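PDB 6EJQ: terminase small subunit from Thermus phage G20c, which probably binds the packaging initiation site on the viral genome and regulates the ATPase of the large terminase subunit during DNA packaging. Local coordinates for the interface of chains A and B. Coordinates in Å, arbitrary orientation; residue numbers count along the deposited sequence, not the author numbering. Chains: chain A/B, Terminase small subunit.

Contact 1: the interface of chains A and B. Residues chain A 60, 63-64; chain B 50-51, 53-55.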
ATOM      1  N   GLU A  60     -19.845  -0.613  29.920  1.00 45.99           N
ATOM      2  CA  GLU A  60     -19.025  -1.154  31.004  1.00 47.29           C
ATOM      3  C   GLU A  60     -18.328  -2.435  30.536  1.00 45.83           C
ATOM      4  O   GLU A  60     -17.114  -2.555  30.688  1.00 45.35           O
ATOM      5  CB  GLU A  60     -19.881  -1.408  32.254  1.00 51.04           C
ATOM      6  CG  GLU A  60     -19.110  -1.676  33.548  1.00 57.93           C
ATOM      7  CD  GLU A  60     -20.026  -1.979  34.738  1.00 62.27           C
ATOM      8  OE1 GLU A  60     -21.189  -1.512  34.757  1.00 66.18           O
ATOM      9  OE2 GLU A  60     -19.587  -2.696  35.664  1.00 66.46           O
ATOM     10  N   ARG A  63     -15.597  -1.536  28.077  1.00 37.59           N
ATOM     11  CA  ARG A  63     -14.379  -1.094  28.776  1.00 39.63           C
ATOM     12  C   ARG A  63     -13.560  -2.274  29.307  1.00 40.24           C
ATOM     13  O   ARG A  63     -12.338  -2.219  29.311  1.00 39.11           O
ATOM     14  CB  ARG A  63     -14.701  -0.123  29.918  1.00 41.95           C
ATOM     15  CG  ARG A  63     -14.992   1.298  29.461  1.00 43.15           C
ATOM     16  CD  ARG A  63     -14.985   2.275  30.630  1.00 45.60           C
ATOM     17  NE  ARG A  63     -16.122   2.092  31.539  1.00 46.74           N
ATOM     18  CZ  ARG A  63     -17.358   2.566  31.346  1.00 45.57           C
ATOM     19  NH1 ARG A  63     -17.674   3.261  30.254  1.00 46.49           N
ATOM     20  NH2 ARG A  63     -18.294   2.339  32.260  1.00 45.87           N
ATOM     21  N   ALA A  64     -14.235  -3.342  29.725  1.00 40.70           N
ATOM     22  CA  ALA A  64     -13.549  -4.558  30.138  1.00 40.91           C
ATOM     23  C   ALA A  64     -12.805  -5.206  28.962  1.00 41.85           C
ATOM     24  O   ALA A  64     -11.674  -5.694  29.144  1.00 40.82           O
ATOM     25  CB  ALA A  64     -14.519  -5.536  30.775  1.00 41.65           C
TER
ATOM     26  N   ARG B  50     -11.887  -8.716  35.268  1.00 56.99           N
ATOM     27  CA  ARG B  50     -12.750  -7.975  34.328  1.00 60.12           C
ATOM     28  C   ARG B  50     -13.432  -6.781  34.976  1.00 59.57           C
ATOM     29  O   ARG B  50     -13.476  -5.706  34.388  1.00 60.25           O
ATOM     30  CB  ARG B  50     -13.811  -8.873  33.698  1.00 62.63           C
ATOM     31  CG  ARG B  50     -13.244  -9.844  32.686  1.00 66.91           C
ATOM     32  CD  ARG B  50     -14.335 -10.468  31.839  1.00 70.88           C
ATOM     33  NE  ARG B  50     -13.767 -11.509  30.979  1.00 77.78           N
ATOM     34  CZ  ARG B  50     -13.581 -12.791  31.315  1.00 77.46           C
ATOM     35  NH1 ARG B  50     -13.928 -13.263  32.514  1.00 79.43           N
ATOM     36  NH2 ARG B  50     -13.042 -13.621  30.426  1.00 76.56           N
ATOM     37  N   GLU B  51     -13.960  -6.974  36.180  1.00 61.63           N
ATOM     38  CA  GLU B  51     -14.560  -5.882  36.942  1.00 65.12           C
ATOM     39  C   GLU B  51     -13.561  -4.735  37.115  1.00 63.57           C
ATOM     40  O   GLU B  51     -13.888  -3.585  36.797  1.00 64.04           O
ATOM     41  CB  GLU B  51     -15.069  -6.384  38.309  1.00 71.34           C
ATOM     42  CG  GLU B  51     -15.781  -5.346  39.192  1.00 76.69           C
ATOM     43  CD  GLU B  51     -17.044  -4.750  38.572  1.00 80.16           C
ATOM     44  OE1 GLU B  51     -17.384  -3.596  38.928  1.00 77.15           O
ATOM     45  OE2 GLU B  51     -17.700  -5.427  37.741  1.00 81.37           O
ATOM     46  N   LEU B  53     -10.800  -4.105  35.397  1.00 53.41           N
ATOM     47  CA  LEU B  53     -10.450  -3.578  34.075  1.00 52.97           C
ATOM     48  C   LEU B  53     -11.573  -2.802  33.365  1.00 53.16           C
ATOM     49  O   LEU B  53     -11.330  -2.187  32.322  1.00 56.35           O
ATOM     50  CB  LEU B  53      -9.961  -4.712  33.169  1.00 52.88           C
ATOM     51  CG  LEU B  53      -8.582  -5.284  33.510  1.00 53.52           C
ATOM     52  CD1 LEU B  53      -8.356  -6.604  32.788  1.00 53.60           C
ATOM     53  CD2 LEU B  53      -7.477  -4.292  33.176  1.00 53.51           C
ATOM     54  N   SER B  54     -12.788  -2.830  33.912  1.00 51.59           N
ATOM     55  CA  SER B  54     -13.907  -2.084  33.351  1.00 51.87           C
ATOM     56  C   SER B  54     -13.955  -0.643  33.853  1.00 50.03           C
ATOM     57  O   SER B  54     -14.877   0.095  33.499  1.00 51.28           O
ATOM     58  CB  SER B  54     -15.233  -2.794  33.658  1.00 51.96           C
ATOM     59  OG  SER B  54     -15.627  -2.605  35.004  1.00 56.70           O
ATOM     60  N   ALA B  55     -12.983  -0.241  34.675  1.00 49.86           N
ATOM     61  CA  ALA B  55     -12.930   1.123  35.198  1.00 49.37           C
ATOM     62  C   ALA B  55     -12.776   2.133  34.085  1.00 49.01           C
ATOM     63  O   ALA B  55     -12.044   1.913  33.120  1.00 48.11           O
ATOM     64  CB  ALA B  55     -11.777   1.289  36.176  1.00 49.69           C
TER
HETATM   65  O   HOH W   1     -17.158   1.502  34.974  1.00 50.03           O
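The guanidinium of A:Arg63 meets the backbone carbonyl of B:Ser54 at its edge, with the oxygen almost in the plane of the group, while one face lies against CA of A:Glu60, offset toward the rim. A:Arg63 NE donates a hydrogen bond to B:Ser54 O at 3.1 Å, bent to 152° at the hydrogen and tilted out of the carbonyl plane. The arginine reaches this oxygen because its chain bends at chi3 (-70°). A water widens the grip: it lies 3.1 Å from A:Arg63 NH2 and also contacts B:Ser54 O, so this carbonyl is bonded both directly and through solvent. The site, which probably helps join adjacent subunits of the nonameric ring, shows how an arginine on one subunit can clasp the backbone just beyond a helix end on the next, since B:Ser54 follows helix 39-53 and A:Arg63 belongs to helix 59-95. The serine side chain faces A:Glu60 and A:Ala64, its CB packing 4.0 Å from the methyl CB of A:Ala64. A:Glu60, extended with CG anti to the backbone N, and B:Glu51 cross obliquely and bring their carboxylates near each other, the planes 81° apart; A:Glu60 OE2 and B:Glu51 OE2 are 3.9 Å apart, a proximity that might raise the proton affinity of one of them. B:Ser54 OG turns back to the last turn of the preceding helix 39-53, donating a 2.7 Å hydrogen bond to B:Glu51 O.

Contact 2: the interface of chains A and B. Residues chain A 81, 84, 119, 122-123, 126; chain B 72-73, 76, 125.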
ATOM      1  N   LEU A  81       9.955  -6.437  22.764  1.00 35.37           N
ATOM      2  CA  LEU A  81      11.074  -5.711  23.360  1.00 37.33           C
ATOM      3  C   LEU A  81      12.315  -6.599  23.574  1.00 36.71           C
ATOM      4  O   LEU A  81      13.439  -6.163  23.313  1.00 37.32           O
ATOM      5  CB  LEU A  81      10.655  -5.050  24.672  1.00 37.41           C
ATOM      6  CG  LEU A  81       9.884  -3.736  24.517  1.00 38.41           C
ATOM      7  CD1 LEU A  81       9.123  -3.380  25.793  1.00 39.16           C
ATOM      8  CD2 LEU A  81      10.833  -2.611  24.146  1.00 38.39           C
ATOM      9  N   TYR A  84      13.686  -7.352  20.133  1.00 34.39           N
ATOM     10  CA  TYR A  84      14.398  -6.179  19.639  1.00 34.62           C
ATOM     11  C   TYR A  84      15.849  -6.146  20.142  1.00 36.72           C
ATOM     12  O   TYR A  84      16.757  -5.816  19.378  1.00 36.82           O
ATOM     13  CB  TYR A  84      13.655  -4.903  20.041  1.00 32.82           C
ATOM     14  CG  TYR A  84      14.374  -3.606  19.716  1.00 32.48           C
ATOM     15  CD1 TYR A  84      14.277  -3.013  18.454  1.00 32.49           C
ATOM     16  CD2 TYR A  84      15.141  -2.967  20.685  1.00 32.00           C
ATOM     17  CE1 TYR A  84      14.922  -1.808  18.183  1.00 32.87           C
ATOM     18  CE2 TYR A  84      15.797  -1.778  20.422  1.00 32.53           C
ATOM     19  CZ  TYR A  84      15.690  -1.199  19.180  1.00 32.91           C
ATOM     20  OH  TYR A  84      16.354  -0.019  18.974  1.00 33.31           O
ATOM     21  N   ALA A 119      11.162  -1.572  16.039  1.00 34.57           N
ATOM     22  CA  ALA A 119      10.988  -0.420  16.910  1.00 35.91           C
ATOM     23  C   ALA A 119       9.615   0.195  16.671  1.00 37.73           C
ATOM     24  O   ALA A 119       8.894   0.502  17.627  1.00 36.14           O
ATOM     25  CB  ALA A 119      12.082   0.609  16.676  1.00 35.94           C
ATOM     26  N   ILE A 122       6.678  -1.766  18.156  1.00 39.18           N
ATOM     27  CA  ILE A 122       6.622  -1.578  19.603  1.00 38.75           C
ATOM     28  C   ILE A 122       6.021  -0.207  19.949  1.00 38.82           C
ATOM     29  O   ILE A 122       5.174  -0.109  20.842  1.00 37.11           O
ATOM     30  CB  ILE A 122       8.016  -1.755  20.243  1.00 37.59           C
ATOM     31  CG1 ILE A 122       8.472  -3.215  20.102  1.00 37.87           C
ATOM     32  CG2 ILE A 122       8.007  -1.348  21.710  1.00 36.52           C
ATOM     33  CD1 ILE A 122       9.976  -3.387  20.148  1.00 36.58           C
ATOM     34  N   MET A 123       6.467   0.833  19.247  1.00 38.03           N
ATOM     35  CA  MET A 123       5.924   2.178  19.437  1.00 38.91           C
ATOM     36  C   MET A 123       4.440   2.279  19.087  1.00 39.58           C
ATOM     37  O   MET A 123       3.706   3.005  19.752  1.00 39.46           O
ATOM     38  CB  MET A 123       6.728   3.208  18.644  1.00 38.25           C
ATOM     39  CG  MET A 123       8.120   3.403  19.203  1.00 37.57           C
ATOM     40  SD  MET A 123       9.063   4.693  18.388  1.00 37.27           S
ATOM     41  CE  MET A 123       9.338   3.934  16.792  1.00 38.52           C
ATOM     42  N   ASP A 126       2.082   1.359  21.968  1.00 38.59           N
ATOM     43  CA  ASP A 126       1.831   2.477  22.881  1.00 39.55           C
ATOM     44  C   ASP A 126       0.761   3.404  22.301  1.00 41.42           C
ATOM     45  O   ASP A 126      -0.160   3.811  23.016  1.00 40.59           O
ATOM     46  CB  ASP A 126       3.087   3.312  23.147  1.00 39.01           C
ATOM     47  CG  ASP A 126       4.181   2.563  23.903  1.00 38.42           C
ATOM     48  OD1 ASP A 126       3.903   1.670  24.722  1.00 35.91           O
ATOM     49  OD2 ASP A 126       5.358   2.923  23.688  1.00 39.30           O
TER
ATOM     50  N   ARG B  72      10.165   6.154  25.556  1.00 37.33           N
ATOM     51  CA  ARG B  72      10.515   4.906  24.881  1.00 37.96           C
ATOM     52  C   ARG B  72      10.960   5.176  23.446  1.00 39.55           C
ATOM     53  O   ARG B  72      11.961   4.622  22.974  1.00 38.62           O
ATOM     54  CB  ARG B  72       9.343   3.920  24.881  1.00 38.09           C
ATOM     55  CG  ARG B  72       9.774   2.485  24.634  1.00 39.34           C
ATOM     56  CD  ARG B  72       8.670   1.635  24.022  1.00 38.98           C
ATOM     57  NE  ARG B  72       7.467   1.578  24.847  1.00 38.88           N
ATOM     58  CZ  ARG B  72       7.304   0.823  25.937  1.00 40.54           C
ATOM     59  NH1 ARG B  72       8.280   0.045  26.401  1.00 43.27           N
ATOM     60  NH2 ARG B  72       6.143   0.852  26.583  1.00 40.18           N
ATOM     61  N   ALA B  73      10.227   6.051  22.764  1.00 40.03           N
ATOM     62  CA  ALA B  73      10.561   6.426  21.400  1.00 40.97           C
ATOM     63  C   ALA B  73      11.932   7.083  21.323  1.00 40.14           C
ATOM     64  O   ALA B  73      12.632   6.886  20.337  1.00 41.62           O
ATOM     65  CB  ALA B  73       9.484   7.330  20.799  1.00 40.71           C
ATOM     66  N   PHE B  76      14.617   4.189  21.343  1.00 39.88           N
ATOM     67  CA  PHE B  76      14.722   3.661  19.983  1.00 39.66           C
ATOM     68  C   PHE B  76      15.419   4.631  19.030  1.00 39.21           C
ATOM     69  O   PHE B  76      16.248   4.215  18.222  1.00 40.36           O
ATOM     70  CB  PHE B  76      13.345   3.310  19.410  1.00 38.78           C
ATOM     71  CG  PHE B  76      12.649   2.153  20.098  1.00 38.70           C
ATOM     72  CD1 PHE B  76      13.326   0.995  20.439  1.00 39.95           C
ATOM     73  CD2 PHE B  76      11.285   2.206  20.339  1.00 38.53           C
ATOM     74  CE1 PHE B  76      12.671  -0.067  21.046  1.00 41.20           C
ATOM     75  CE2 PHE B  76      10.617   1.144  20.927  1.00 39.44           C
ATOM     76  CZ  PHE B  76      11.311   0.005  21.291  1.00 40.67           C
ATOM     77  N   ILE B 125      10.051   9.913  14.119  1.00 45.71           N
ATOM     78  CA  ILE B 125       9.982   9.887  15.588  1.00 46.44           C
ATOM     79  C   ILE B 125       9.916  11.316  16.152  1.00 47.11           C
ATOM     80  O   ILE B 125       9.182  11.564  17.112  1.00 44.81           O
ATOM     81  CB  ILE B 125      11.140   9.071  16.229  1.00 43.84           C
ATOM     82  CG1 ILE B 125      10.991   7.580  15.879  1.00 45.44           C
ATOM     83  CG2 ILE B 125      11.147   9.227  17.744  1.00 42.50           C
ATOM     84  CD1 ILE B 125      12.219   6.734  16.144  1.00 45.18           C
TER
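B:Phe76 points one edge at the ring face of A:Tyr84, an edge-to-face pair with planes 71° apart and centroids separated by 4.8 Å. Its CE1 stands over the centre of the tyrosine ring, which is brought to the contact with CG anti to the backbone N. The phenylalanine is enclosed by chain A from several directions: the methyl CB of A:Ala119 lies over one face, toward the rim; A:Ile122 comes in at about a right angle, its CG2 3.6 Å from CZ of B:Phe76; and A:Met123 runs alongside in the opposite sense, its CG near CD2. Beyond that, the thioether SD of A:Met123 packs 3.6 Å from the methyl CB of B:Ala73, and its terminal CE methyl reaches B:Ile125. Next to this apolar cluster, B:Arg72 and A:Asp126 form a side-on salt bridge, their flat groups turned 25° from one another. B:Arg72 NE donates to A:Asp126 OD2 at 2.8 Å, nearly straight. B:Arg72 NH2 meets A:Asp126 OD1 at 3.0 Å from a more tilted approach; both oxygens use their syn lone pairs. The bend of the arginine at chi3 (-59°) presents this edge, and two bonds to separate oxygens restrict rotation of the carboxylate. NH1 is directed instead toward CD1 of A:Leu81. By combining an aromatic side chain fitted between two helices with a bidentate charge pair, the site probably helps hold neighbouring subunits of the nonameric ring in register.

About 27 Å separates the C-alpha centres of contact 1 and contact 2, yet helix 59-95 of chain A serves both: its beginning supplies contact 1, and a stretch further along contributes to contact 2. Chain B changes elements between them, giving the end of helix 39-53 and the following residues to contact 1, whereas in contact 2 both chains use helices 59-95 and 112-138. Neighbouring subunits are thus joined at two levels, and the non-twofold pairing of unlike surfaces lets the same contacts recur around the nonamer. Contact 1 probably helps set how the N-terminal region sits against the ring, whereas contact 2 ties the long helices together.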